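Long-range contact in putative ABC transporter subunit, substrate-binding component (Rhodopseudomonas palustris, PDB 4EVR), which probably serves as the substrate-binding component of an ABC transporter, holding benzoate or related aromatic acids for uptake: residues A154-W159 against V183-I188. Residues are numbered along the deposited sequence; the frame is centred on the assembly and turned at random.
Sequences AVTVTW and VKDITI
Val155 and Val157 of strand 154-159 receive Ile186 of strand 183-188 between them: its CD1 lies 3.8 Å from Val155 CG1 and 4.2 Å from Val157 CG2. Ile202 of helix 196-205 touches both valines on this aliphatic face. The two strand segments run parallel, their axes 13° apart; Thr156 bonds both ways, its N to Lys184 O at 3.0 Å and its O from Ile186 N at 2.8 Å.

The other face, covered by helix 162-177, is polar. Thr156 OG1 gives its proton to Asp185 OD1 at 2.6 Å, meeting the anti side of the carboxylate 19° out of its plane. Set between its own N and carbonyl carbon (chi1 75°), OG1 is turned across toward the neighbouring strand and that oxygen, while Lys172 holds OD2 in a salt bridge. One water donates to Thr156 OG1 and Ile186 O. A valine in place of Thr156 would probably leave Asp185 OD1 without its hydroxyl mate.

The solvent side is the outer strand, where Lys184 and Thr187 are exposed while Ile186 is buried; the lysine runs off to touch Glu201 and Leu205 of helix 196-205. Ile188 O sits at the edge of the Trp159 ring, 3.6 Å from CD1; the side chain of Trp159 is about 6 Å from the bound benzoic acid. With helix 162-177 linking the strands, this is the edge beta-alpha-beta unit of one lobe of a periplasmic binding protein.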
loop_
_atom_site.group_PDB
_atom_site.type_symbol
_atom_site.label_atom_id
_atom_site.label_comp_id
_atom_site.label_asym_id
_atom_site.label_seq_id
_atom_site.Cartn_x
_atom_site.Cartn_y
_atom_site.Cartn_z
ATOM N N ALA A 154 -6.036 21.181 11.404
ATOM C CA ALA A 154 -6.013 19.728 11.591
ATOM C C ALA A 154 -5.264 19.262 12.789
ATOM O O ALA A 154 -4.345 19.894 13.239
ATOM C CB ALA A 154 -5.387 19.084 10.382
ATOM N N VAL A 155 -5.661 18.079 13.288
ATOM C CA VAL A 155 -4.938 17.263 14.235
ATOM C C VAL A 155 -4.609 16.000 13.473
ATOM O O VAL A 155 -5.502 15.491 12.815
ATOM C CB VAL A 155 -5.758 16.963 15.531
ATOM C CG1 VAL A 155 -5.197 15.770 16.299
ATOM C CG2 VAL A 155 -5.821 18.188 16.413
ATOM N N THR A 156 -3.356 15.511 13.508
ATOM C CA THR A 156 -3.011 14.213 12.873
ATOM C C THR A 156 -2.926 13.133 13.957
ATOM O O THR A 156 -2.651 13.428 15.146
ATOM C CB THR A 156 -1.730 14.286 12.047
ATOM O OG1 THR A 156 -0.597 14.321 12.912
ATOM C CG2 THR A 156 -1.722 15.503 11.104
ATOM N N VAL A 157 -3.254 11.903 13.596
ATOM C CA VAL A 157 -3.183 10.786 14.532
ATOM C C VAL A 157 -2.632 9.579 13.756
ATOM O O VAL A 157 -3.200 9.208 12.741
ATOM C CB VAL A 157 -4.495 10.393 15.238
ATOM C CG1 VAL A 157 -4.197 9.391 16.398
ATOM C CG2 VAL A 157 -5.199 11.588 15.769
ATOM N N THR A 158 -1.583 8.937 14.241
ATOM C CA THR A 158 -1.067 7.741 13.562
ATOM C C THR A 158 -0.165 6.954 14.498
ATOM O O THR A 158 0.027 7.342 15.629
ATOM C CB THR A 158 -0.302 8.141 12.264
ATOM O OG1 THR A 158 -0.026 6.994 11.476
ATOM C CG2 THR A 158 0.952 8.862 12.529
ATOM N N TRP A 159 0.430 5.892 13.983
ATOM C CA TRP A 159 1.428 5.086 14.700
ATOM C C TRP A 159 2.841 5.683 14.535
ATOM O O TRP A 159 3.179 6.295 13.476
ATOM C CB TRP A 159 1.421 3.652 14.169
ATOM C CG TRP A 159 0.278 2.821 14.698
ATOM C CD1 TRP A 159 -0.064 2.644 16.001
ATOM C CD2 TRP A 159 -0.533 1.906 13.948
ATOM N NE1 TRP A 159 -1.005 1.645 16.112
ATOM C CE2 TRP A 159 -1.310 1.181 14.865
ATOM C CE3 TRP A 159 -0.654 1.609 12.573
ATOM C CZ2 TRP A 159 -2.256 0.219 14.454
ATOM C CZ3 TRP A 159 -1.513 0.624 12.177
ATOM C CH2 TRP A 159 -2.324 -0.053 13.106
ATOM N N VAL A 183 -2.337 21.679 14.175
ATOM C CA VAL A 183 -2.377 22.055 15.594
ATOM C C VAL A 183 -1.621 21.046 16.531
ATOM O O VAL A 183 -1.166 21.459 17.602
ATOM C CB VAL A 183 -3.901 22.237 15.956
ATOM C CG1 VAL A 183 -4.310 21.604 17.270
ATOM C CG2 VAL A 183 -4.301 23.702 15.901
ATOM N N LYS A 184 -1.513 19.761 16.145
ATOM C CA LYS A 184 -0.857 18.719 16.923
ATOM C C LYS A 184 -0.736 17.481 16.085
ATOM O O LYS A 184 -1.600 17.264 15.229
ATOM C CB LYS A 184 -1.699 18.397 18.176
ATOM C CG LYS A 184 -1.222 17.226 19.048
ATOM C CD LYS A 184 -0.014 17.546 19.803
ATOM C CE LYS A 184 0.530 16.432 20.673
ATOM N NZ LYS A 184 1.842 16.812 21.260
ATOM N N ASP A 185 0.351 16.714 16.286
ATOM C CA ASP A 185 0.548 15.429 15.667
ATOM C C ASP A 185 0.552 14.407 16.775
ATOM O O ASP A 185 1.456 14.438 17.577
ATOM C CB ASP A 185 1.856 15.392 14.902
ATOM C CG ASP A 185 1.930 16.330 13.745
ATOM O OD1 ASP A 185 0.970 16.347 12.933
ATOM O OD2 ASP A 185 2.955 17.023 13.624
ATOM N N ILE A 186 -0.495 13.674 16.939
ATOM C CA ILE A 186 -0.599 12.623 17.987
ATOM C C ILE A 186 -0.006 11.327 17.465
ATOM O O ILE A 186 -0.355 10.910 16.343
ATOM C CB ILE A 186 -2.068 12.402 18.431
ATOM C CG1 ILE A 186 -2.710 13.725 18.931
ATOM C CG2 ILE A 186 -2.144 11.303 19.507
ATOM C CD1 ILE A 186 -4.139 13.671 19.223
ATOM N N THR A 187 0.861 10.644 18.277
ATOM C CA THR A 187 1.416 9.354 17.809
ATOM C C THR A 187 1.232 8.347 18.915
ATOM O O THR A 187 1.268 8.691 20.096
ATOM C CB THR A 187 2.882 9.441 17.374
ATOM O OG1 THR A 187 3.653 9.784 18.528
ATOM C CG2 THR A 187 3.093 10.453 16.293
ATOM N N ILE A 188 1.003 7.127 18.518
ATOM C CA ILE A 188 0.803 5.972 19.397
ATOM C C ILE A 188 1.826 4.954 18.998
ATOM O O ILE A 188 2.100 4.811 17.805
ATOM C CB ILE A 188 -0.666 5.494 19.151
ATOM C CG1 ILE A 188 -1.617 6.525 19.812
ATOM C CG2 ILE A 188 -0.956 4.132 19.754
ATOM C CD1 ILE A 188 -2.928 6.465 19.215
HETATM O O HOH W 1 0.537 12.189 14.047
#